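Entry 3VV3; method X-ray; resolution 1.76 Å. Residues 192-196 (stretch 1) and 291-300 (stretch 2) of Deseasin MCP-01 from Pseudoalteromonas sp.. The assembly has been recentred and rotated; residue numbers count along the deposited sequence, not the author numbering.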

# COMPACT_ATOMS: atom_id res chain seq x y z
N ALA A 192 27.49 7.76 -12.88
CA ALA A 192 26.77 8.17 -14.09
C ALA A 192 25.99 9.48 -13.93
O ALA A 192 25.26 9.89 -14.84
CB ALA A 192 25.85 7.05 -14.57
N ASP A 193 26.12 10.10 -12.76
CA ASP A 193 25.46 11.38 -12.44
C ASP A 193 23.95 11.26 -12.29
O ASP A 193 23.19 12.13 -12.73
CB ASP A 193 25.82 12.47 -13.46
CG ASP A 193 27.33 12.69 -13.56
OD1 ASP A 193 28.00 12.77 -12.52
OD2 ASP A 193 27.83 12.79 -14.70
N ILE A 194 23.51 10.19 -11.64
CA ILE A 194 22.09 9.93 -11.44
C ILE A 194 21.71 10.10 -9.97
O ILE A 194 22.42 9.63 -9.08
CB ILE A 194 21.73 8.51 -11.91
CG1 ILE A 194 22.03 8.37 -13.41
CG2 ILE A 194 20.25 8.19 -11.62
CD1 ILE A 194 21.84 6.96 -13.95
N LEU A 195 20.60 10.80 -9.74
CA LEU A 195 20.08 11.00 -8.40
C LEU A 195 19.09 9.88 -8.11
O LEU A 195 18.18 9.64 -8.90
CB LEU A 195 19.36 12.35 -8.34
CG LEU A 195 18.70 12.75 -7.02
CD1 LEU A 195 19.76 13.16 -6.02
CD2 LEU A 195 17.72 13.89 -7.27
N PHE A 196 19.26 9.22 -6.96
CA PHE A 196 18.48 8.03 -6.61
C PHE A 196 17.52 8.44 -5.50
O PHE A 196 17.91 8.48 -4.34
CB PHE A 196 19.43 6.93 -6.10
CG PHE A 196 18.78 5.57 -5.89
CD1 PHE A 196 18.07 5.30 -4.73
CD2 PHE A 196 18.91 4.57 -6.84
CE1 PHE A 196 17.48 4.06 -4.52
CE2 PHE A 196 18.32 3.32 -6.65
CZ PHE A 196 17.61 3.07 -5.49
N THR A 291 25.81 19.28 -10.50
CA THR A 291 26.25 17.93 -10.17
C THR A 291 25.11 17.26 -9.42
O THR A 291 24.20 17.93 -8.94
CB THR A 291 27.48 17.92 -9.25
OG1 THR A 291 27.13 18.49 -7.99
CG2 THR A 291 28.64 18.72 -9.87
N THR A 292 25.16 15.94 -9.30
CA THR A 292 24.11 15.21 -8.59
C THR A 292 24.00 15.70 -7.14
O THR A 292 22.89 15.91 -6.62
CB THR A 292 24.41 13.71 -8.59
OG1 THR A 292 24.47 13.26 -9.95
CG2 THR A 292 23.33 12.93 -7.85
N LEU A 293 25.14 15.85 -6.49
CA LEU A 293 25.17 16.32 -5.12
C LEU A 293 24.62 17.75 -4.99
O LEU A 293 23.94 18.07 -4.03
CB LEU A 293 26.59 16.25 -4.56
CG LEU A 293 26.76 16.74 -3.12
CD1 LEU A 293 25.88 15.94 -2.16
CD2 LEU A 293 28.23 16.67 -2.70
N GLU A 294 24.93 18.61 -5.95
CA GLU A 294 24.39 19.97 -5.93
C GLU A 294 22.88 19.95 -6.07
O GLU A 294 22.17 20.69 -5.38
CB GLU A 294 25.01 20.82 -7.05
CG GLU A 294 26.42 21.28 -6.75
CD GLU A 294 27.09 21.94 -7.94
OE1 GLU A 294 26.64 21.72 -9.09
OE2 GLU A 294 28.08 22.68 -7.72
N LEU A 295 22.39 19.09 -6.97
CA LEU A 295 20.96 18.91 -7.17
C LEU A 295 20.28 18.45 -5.88
O LEU A 295 19.25 19.01 -5.46
CB LEU A 295 20.72 17.88 -8.27
CG LEU A 295 19.26 17.57 -8.61
CD1 LEU A 295 18.51 18.85 -8.96
CD2 LEU A 295 19.17 16.58 -9.78
N LYS A 296 20.85 17.43 -5.25
CA LYS A 296 20.31 16.89 -4.02
C LYS A 296 20.25 17.96 -2.94
O LYS A 296 19.21 18.15 -2.31
CB LYS A 296 21.15 15.71 -3.53
CG LYS A 296 20.77 15.23 -2.12
CD LYS A 296 21.56 13.99 -1.73
CE LYS A 296 21.45 13.68 -0.24
NZ LYS A 296 22.27 12.49 0.12
N GLU A 297 21.36 18.66 -2.74
CA GLU A 297 21.45 19.66 -1.68
C GLU A 297 20.54 20.84 -1.96
O GLU A 297 19.99 21.44 -1.04
CB GLU A 297 22.90 20.10 -1.46
CG GLU A 297 23.78 18.99 -0.89
CD GLU A 297 25.12 19.49 -0.37
OE1 GLU A 297 25.63 20.52 -0.87
OE2 GLU A 297 25.66 18.84 0.55
N LEU A 298 20.36 21.16 -3.24
CA LEU A 298 19.47 22.25 -3.62
C LEU A 298 18.02 21.92 -3.27
O LEU A 298 17.28 22.76 -2.75
CB LEU A 298 19.61 22.55 -5.11
CG LEU A 298 18.72 23.66 -5.66
CD1 LEU A 298 19.50 24.50 -6.67
CD2 LEU A 298 17.48 23.08 -6.29
N LEU A 299 17.60 20.70 -3.57
CA LEU A 299 16.25 20.26 -3.23
C LEU A 299 16.03 20.34 -1.72
O LEU A 299 14.97 20.79 -1.25
CB LEU A 299 15.99 18.85 -3.76
CG LEU A 299 15.89 18.79 -5.29
CD1 LEU A 299 16.05 17.35 -5.82
CD2 LEU A 299 14.58 19.41 -5.77
N MET A 300 17.03 19.92 -0.96
CA MET A 300 16.97 19.98 0.50
C MET A 300 16.94 21.41 1.03
O MET A 300 16.09 21.77 1.84
CB MET A 300 18.14 19.20 1.10
CG MET A 300 18.02 17.69 0.87
SD MET A 300 19.52 16.77 1.25
CE MET A 300 19.64 16.98 3.03
O HOH W 1 27.47 14.54 -10.56

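A short segment leaving one helix lies against the first turns of another. D193 is the first residue to leave helical geometry after the preceding helix, and its phi/psi of 69/41, with two bonds back into the last turn, makes a Schellman motif. I194 then extends the chain, and L195 and F196 begin a strand. The second stretch starts at T291, the N-cap, and runs as a regular helix from T292, with backbone bonds such as L295 N to T291 O and K296 N to T292 O, both 2.9 Å. The two backbones come nearest where the turn meets the helix start, with D193 CA and T292 CA 5.6 Å apart.

The helix start is secured within its own stretch. T291 OG1 accepts from E294 N at 3.0 Å, and E294 OE1 accepts from T291 N at 2.9 Å, a reciprocal pair that occupies both residues without drawing on the other stretch. No direct hydrogen bond crosses the contact. The polar link is water 1, which donates to D193 OD1 at 2.7 Å and accepts from T292 N at 3.0 Å. An amide in the first turn of a helix has no helical carbonyl before it to bond, so a water held by a carboxylate serves it well.

T292 points toward the turn and works through its size as well as its backbone. Its m rotamer sets T292 OG1 against the D193 backbone, 3.1 Å from D193 C; T292 OG1 and D193 O are 3.3 Å apart, but the angle is too poor for a hydrogen bond. T292 CG2 lies 3.8 Å from L195 CA. A small beta-branched residue thus fits where the backbones are close, presenting a hydroxyl to the turn and a methyl to the strand.

L195 is the main apolar plug, with 95 Å² covered by the helix. Its CB points toward the helix, and the t,p rotamer spreads the two methyls over different neighbours: L195 CD1 sits 3.8 Å from K296 CB, while L195 CD2 packs 4.0 Å from L295 CD2 and 4.1 Å from L299 CD1. L295 and L299, one helical turn apart, both direct CB toward the strand and are buried. K296 lends its aliphatic base while the end of its extended chain leads away, with NZ bonded elsewhere in the structure.

The rule is economical: 257 Å² of buried surface, a threonine at the close approach, one bridging water, and one leucine set among helix side chains.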